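Local coordinates for FG41 Malonate Semialdehyde Decarboxylase (Coryneform bacterium, PDB 4LHP), which is an enzyme of the tautomerase superfamily, assembled here as a trimer of subunits that contain a beta-alpha-beta unit, at residues Ser120-Val124 against Thr125-Ala129; Gly96-Gly99 against Ser100-Phe103; Val84-Ala87 against Ile88-Leu92. All coordinates share one frame; numbering follows the deposited sequence.

Contact 1: Ser120-Val124 against Thr125-Ala129; sequences SAQYV and TGELA. With PO4 (phosphate ion), chain M.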
# COMPACT_ATOMS: atom_id res chain seq x y z
N SER A 120 -8.22 -18.21 8.37
CA SER A 120 -7.32 -19.29 7.98
C SER A 120 -6.25 -18.81 7.01
O SER A 120 -6.46 -17.85 6.26
CB SER A 120 -8.14 -20.42 7.35
OG SER A 120 -7.32 -21.49 6.91
N ALA A 121 -5.09 -19.46 7.04
CA ALA A 121 -4.06 -19.25 6.04
C ALA A 121 -4.12 -20.41 5.06
O ALA A 121 -3.50 -21.45 5.28
CB ALA A 121 -2.69 -19.16 6.70
N GLN A 122 -4.88 -20.23 3.99
CA GLN A 122 -5.24 -21.34 3.11
C GLN A 122 -4.04 -21.98 2.41
O GLN A 122 -4.05 -23.19 2.15
CB GLN A 122 -6.30 -20.90 2.10
CG GLN A 122 -7.69 -20.73 2.70
CD GLN A 122 -7.88 -19.40 3.40
OE1 GLN A 122 -6.98 -18.56 3.41
NE2 GLN A 122 -9.05 -19.19 3.99
N TYR A 123 -3.02 -21.19 2.09
CA TYR A 123 -1.81 -21.73 1.47
C TYR A 123 -1.05 -22.62 2.46
O TYR A 123 -0.39 -23.57 2.06
CB TYR A 123 -0.88 -20.61 1.00
CG TYR A 123 -1.31 -19.87 -0.25
CD1 TYR A 123 -1.78 -20.55 -1.37
CD2 TYR A 123 -1.23 -18.48 -0.31
CE1 TYR A 123 -2.16 -19.86 -2.51
CE2 TYR A 123 -1.61 -17.79 -1.44
CZ TYR A 123 -2.08 -18.48 -2.54
OH TYR A 123 -2.45 -17.78 -3.67
N VAL A 124 -1.14 -22.29 3.74
CA VAL A 124 -0.42 -23.03 4.77
C VAL A 124 -1.13 -24.34 5.11
O VAL A 124 -0.50 -25.39 5.20
CB VAL A 124 -0.26 -22.20 6.07
CG1 VAL A 124 0.40 -23.02 7.16
CG2 VAL A 124 0.54 -20.93 5.80
N THR A 125 -2.44 -24.27 5.30
CA THR A 125 -3.24 -25.44 5.64
C THR A 125 -3.30 -26.46 4.51
O THR A 125 -3.48 -27.66 4.76
CB THR A 125 -4.69 -25.06 6.00
OG1 THR A 125 -5.29 -24.37 4.89
CG2 THR A 125 -4.73 -24.17 7.23
N GLY A 126 -3.16 -25.99 3.28
CA GLY A 126 -3.31 -26.85 2.12
C GLY A 126 -4.70 -26.74 1.50
O GLY A 126 -5.02 -27.43 0.54
N GLU A 127 -5.52 -25.86 2.07
CA GLU A 127 -6.86 -25.62 1.54
C GLU A 127 -6.76 -25.07 0.13
O GLU A 127 -7.66 -25.26 -0.69
CB GLU A 127 -7.61 -24.62 2.42
CG GLU A 127 -7.98 -25.15 3.80
CD GLU A 127 -8.50 -24.07 4.72
OE1 GLU A 127 -9.68 -23.69 4.58
OE2 GLU A 127 -7.72 -23.59 5.58
N LEU A 128 -5.67 -24.37 -0.14
CA LEU A 128 -5.44 -23.74 -1.44
C LEU A 128 -4.04 -24.09 -1.92
O LEU A 128 -3.08 -24.02 -1.16
CB LEU A 128 -5.60 -22.23 -1.33
CG LEU A 128 -5.68 -21.45 -2.64
CD1 LEU A 128 -6.98 -21.78 -3.37
CD2 LEU A 128 -5.57 -19.96 -2.39
N ALA A 129 -3.93 -24.47 -3.19
CA ALA A 129 -2.65 -24.88 -3.76
C ALA A 129 -1.72 -23.69 -3.92
O ALA A 129 -2.16 -22.58 -4.22
CB ALA A 129 -2.87 -25.55 -5.10
P PO4 M . -0.58 -14.80 -5.91
O1 PO4 M . -1.95 -15.41 -5.75
O2 PO4 M . -0.55 -13.94 -7.16
O3 PO4 M . -0.26 -13.95 -4.71
O4 PO4 M . 0.45 -15.90 -6.05
O HOH W 1 -10.75 -21.44 4.11
O HOH W 2 -1.08 -25.28 0.36
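The short helix 122-125 near the C-terminus and the turn that ends it are tied together where Ser120 OG donates to Glu127 OE2 at 2.5 Å. The hydroxyl comes in on the syn side of the carboxylate oxygen, and because OG stands anti to the backbone N of Ser120 (chi1 178°) it extends toward the turn. Thr125 OG1 donates to the same OE2 at 2.6 Å, meeting the anti lone pair of OE2, so two hydroxyls grip one oxygen and fix the carboxylate. Thr125 OG1 also accepts from Glu127 N, which makes an ST turn, a role that suits a short hydroxyl side chain. A water joins the other oxygen, OE1, to Gln122 NE2, while the Gln122 amide is held mainly by the backbone of Phe116 and Gly117.

Thr125 N bonds to Ala121 O, the N-cap residue's carbonyl, and Gly126 then leaves the helix with positive phi, where a CB would strike the preceding carbonyl oxygen. Gln122 O takes Gly126 N on one face of its plane and Leu128 N, at 3.0 Å, on the other, which folds the chain back over the helix. Leu128 CD2 consequently lies 3.4 Å from Tyr123 CE1, oblique to the ring, the two side chains running alongside each other. Ala129 O sits at the ring edge, 3.2 Å from Tyr123 CE1. Phe116 packs edge-to-face with this tyrosine, and Leu57 of the second subunit packs on both Gln122 and Leu128. At its far end Tyr123 OH lies 3.2 Å from O1 of the phosphate ion, at best a weak hydrogen bond.

Contact 2: Gly96-Gly99 against Ser100-Phe103; sequences GVAG and SDVF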
# COMPACT_ATOMS: atom_id res chain seq x y z
N GLY A 96 -9.06 2.67 -23.24
CA GLY A 96 -8.93 4.11 -23.17
C GLY A 96 -7.82 4.60 -22.26
O GLY A 96 -7.87 5.72 -21.75
N VAL A 97 -6.81 3.76 -22.05
CA VAL A 97 -5.65 4.15 -21.26
C VAL A 97 -4.40 4.07 -22.13
O VAL A 97 -3.95 2.99 -22.50
CB VAL A 97 -5.46 3.24 -20.04
CG1 VAL A 97 -4.27 3.71 -19.21
CG2 VAL A 97 -6.72 3.20 -19.19
N ALA A 98 -3.83 5.23 -22.45
CA ALA A 98 -2.62 5.30 -23.25
C ALA A 98 -1.46 4.64 -22.50
O ALA A 98 -1.47 4.58 -21.27
CB ALA A 98 -2.28 6.74 -23.57
N GLY A 99 -0.48 4.15 -23.24
CA GLY A 99 0.67 3.50 -22.65
C GLY A 99 1.44 4.43 -21.73
O GLY A 99 2.08 4.00 -20.78
N SER A 100 1.36 5.72 -22.03
CA SER A 100 2.07 6.74 -21.27
C SER A 100 1.47 6.94 -19.88
O SER A 100 2.12 7.47 -18.99
CB SER A 100 2.03 8.06 -22.02
OG SER A 100 0.69 8.46 -22.23
N ASP A 101 0.23 6.51 -19.72
CA ASP A 101 -0.53 6.82 -18.51
C ASP A 101 -0.59 5.64 -17.55
O ASP A 101 -1.31 5.69 -16.55
CB ASP A 101 -1.94 7.26 -18.89
CG ASP A 101 -1.95 8.56 -19.68
OD1 ASP A 101 -0.90 9.25 -19.70
OD2 ASP A 101 -2.99 8.90 -20.27
N VAL A 102 0.16 4.59 -17.85
CA VAL A 102 0.20 3.42 -16.98
C VAL A 102 1.49 3.38 -16.18
O VAL A 102 2.57 3.70 -16.69
CB VAL A 102 0.09 2.11 -17.79
CG1 VAL A 102 -0.05 0.92 -16.85
CG2 VAL A 102 -1.09 2.18 -18.74
N PHE A 103 1.37 3.00 -14.91
CA PHE A 103 2.53 2.82 -14.04
C PHE A 103 2.25 1.61 -13.16
O PHE A 103 1.22 1.56 -12.48
CB PHE A 103 2.76 4.07 -13.20
CG PHE A 103 3.93 3.96 -12.26
CD1 PHE A 103 5.17 4.48 -12.60
CD2 PHE A 103 3.78 3.34 -11.03
CE1 PHE A 103 6.24 4.39 -11.73
CE2 PHE A 103 4.85 3.24 -10.15
CZ PHE A 103 6.08 3.76 -10.51
O HOH W 3 -5.20 7.47 -21.29
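Backbone Asp101 N donates to Ala98 O at 3.0 Å, closing a type I beta turn with Gly99 and Ser100 at its corners, the N-H aimed fairly straight at the oxygen (157°) but from above the carbonyl plane. This turn belongs to the beta-alpha-beta crossover: it takes the chain from the end of helix 78-92 into strand 102-109. The helix finishes in a Schellman motif with Gly96 as its C-prime residue; the positive phi there would jam a side chain against the preceding carbonyl, which accounts for glycine.

Val97 and Val102 meet across the turn, CG1 of the first 3.6 Å from CG2 of the second, the two side chains crossing at about a right angle. Val102 CG2 also lies 3.5 Å from Ala98 O. With CG1 of Val97 anti to its own backbone N (chi1 -178°), that methyl reaches across to Val102, and both valines pack on Leu92 of the helix. Compact branched side chains suit this buried spot. On the more polar side, Ala98 CB rests 3.7 Å from Ser100 OG, a small methyl fitting close beside the hydroxyl. Phe103 instead meets the third subunit, edge-to-face with Phe116 of that chain.

Asp101 ties several parts together: OD2 is hydrogen-bonded to Ser62 OG and accepts a hydrogen bond from a water at 2.8 Å. The same water donates to Gly96 O and accepts from Ala98 N, linking the chain that leads into the turn to the side chain of Asp101. Ser100 OG donates to Asp101 OD1 at 3.1 Å, approaching well above the carboxylate plane.

Contact 3: Val84-Ala87 against Ile88-Leu92; sequences VFAA and ITESL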
# COMPACT_ATOMS: atom_id res chain seq x y z
N VAL A 84 3.84 -9.65 -17.62
CA VAL A 84 2.72 -9.06 -16.89
C VAL A 84 2.56 -7.58 -17.25
O VAL A 84 1.46 -7.13 -17.57
CB VAL A 84 2.88 -9.19 -15.36
CG1 VAL A 84 1.91 -8.26 -14.63
CG2 VAL A 84 2.67 -10.64 -14.92
N PHE A 85 3.66 -6.83 -17.18
CA PHE A 85 3.62 -5.41 -17.48
C PHE A 85 3.06 -5.17 -18.88
O PHE A 85 2.22 -4.30 -19.08
CB PHE A 85 5.03 -4.80 -17.39
CG PHE A 85 5.66 -4.90 -16.03
CD1 PHE A 85 4.90 -4.81 -14.88
CD2 PHE A 85 7.03 -5.08 -15.91
CE1 PHE A 85 5.50 -4.90 -13.63
CE2 PHE A 85 7.63 -5.17 -14.67
CZ PHE A 85 6.86 -5.08 -13.53
N ALA A 86 3.54 -5.95 -19.84
CA ALA A 86 3.16 -5.77 -21.23
C ALA A 86 1.72 -6.20 -21.49
O ALA A 86 1.00 -5.54 -22.25
CB ALA A 86 4.12 -6.54 -22.14
N ALA A 87 1.29 -7.29 -20.87
CA ALA A 87 -0.07 -7.78 -21.08
C ALA A 87 -1.07 -6.78 -20.51
O ALA A 87 -2.07 -6.47 -21.14
CB ALA A 87 -0.24 -9.14 -20.42
N ILE A 88 -0.78 -6.29 -19.31
CA ILE A 88 -1.63 -5.31 -18.66
C ILE A 88 -1.79 -4.06 -19.52
O ILE A 88 -2.91 -3.62 -19.78
CB ILE A 88 -1.06 -4.90 -17.28
CG1 ILE A 88 -1.28 -6.04 -16.28
CG2 ILE A 88 -1.72 -3.62 -16.78
CD1 ILE A 88 -0.53 -5.85 -14.97
N THR A 89 -0.67 -3.49 -19.97
CA THR A 89 -0.71 -2.23 -20.69
C THR A 89 -1.35 -2.40 -22.07
O THR A 89 -2.03 -1.49 -22.55
CB THR A 89 0.70 -1.62 -20.83
OG1 THR A 89 1.40 -1.75 -19.58
CG2 THR A 89 0.62 -0.15 -21.20
N GLU A 90 -1.15 -3.56 -22.69
CA GLU A 90 -1.75 -3.81 -23.99
C GLU A 90 -3.26 -3.99 -23.88
O GLU A 90 -4.00 -3.64 -24.81
CB GLU A 90 -1.11 -5.04 -24.65
CG GLU A 90 0.31 -4.81 -25.10
CD GLU A 90 0.87 -6.01 -25.82
OE1 GLU A 90 0.06 -6.88 -26.24
OE2 GLU A 90 2.11 -6.12 -25.95
N SER A 91 -3.72 -4.51 -22.75
CA SER A 91 -5.15 -4.74 -22.54
C SER A 91 -5.88 -3.44 -22.20
O SER A 91 -7.10 -3.34 -22.37
CB SER A 91 -5.39 -5.79 -21.44
OG SER A 91 -5.30 -5.23 -20.14
N LEU A 92 -5.14 -2.47 -21.69
CA LEU A 92 -5.71 -1.20 -21.27
C LEU A 92 -5.89 -0.22 -22.44
O LEU A 92 -6.70 0.71 -22.36
CB LEU A 92 -4.84 -0.55 -20.19
CG LEU A 92 -4.81 -1.17 -18.79
CD1 LEU A 92 -4.02 -0.26 -17.85
CD2 LEU A 92 -6.20 -1.42 -18.25
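Helix 78-92, the helical arm of the beta-alpha-beta unit, carries Val84 and Ile88, one turn apart, on its buried side. CG1 of Val84 touches CD1 of Ile88 at 3.4 Å, tighter than usual for two carbons, and the side chains run alongside each other in the same direction. Ile88 has its CG1 beside the backbone N (chi1 -74°), which brings that atom to 3.2 Å from Val84 O. Leu27, Val30 and Leu31 of helix 13-31 cover Val84, whereas Ile88 packs on Ile104 of strand 102-109; branched aliphatic side chains suit a place between these two elements.

Ala87 packs on Val30, and Ala86 on Gly119 of the third subunit, where a small methyl fits close to a neighbour. Further along, Ser91 OG donates to Ile88 O at 2.9 Å, three residues back, and has a weak hydrogen bond with Ala22 O. Thr89 turns its hydroxyl back to the main chain: OG1 donates to Phe85 O at 2.7 Å and Thr89 N donates to the same oxygen at 3.1 Å, from opposite faces of the carbonyl plane. The threonine hydroxyl, in a buried place, is thus satisfied within the helix itself.

Contacts 3 and 2 follow one another along the same beta-alpha-beta unit, with centres 10 Å apart, and they touch. Val97 N of contact 2 lies 3.1 Å from Leu92 O of contact 3, a probable hydrogen bond where the helix ends, and Val102 CG2 packs 3.8 Å from Thr89 CG2, seating the start of the strand against the helix. Both contacts also reach the third subunit. Contact 1 stands apart: its centre is about 36 Å from that of contact 2, across the chain's centre, and about 30 Å from that of contact 3. It packs against the second subunit, and the phosphate ion near Tyr123, probably from the crystallisation liquor, is hydrogen-bonded to Thr72 OG1 and Gln73 N.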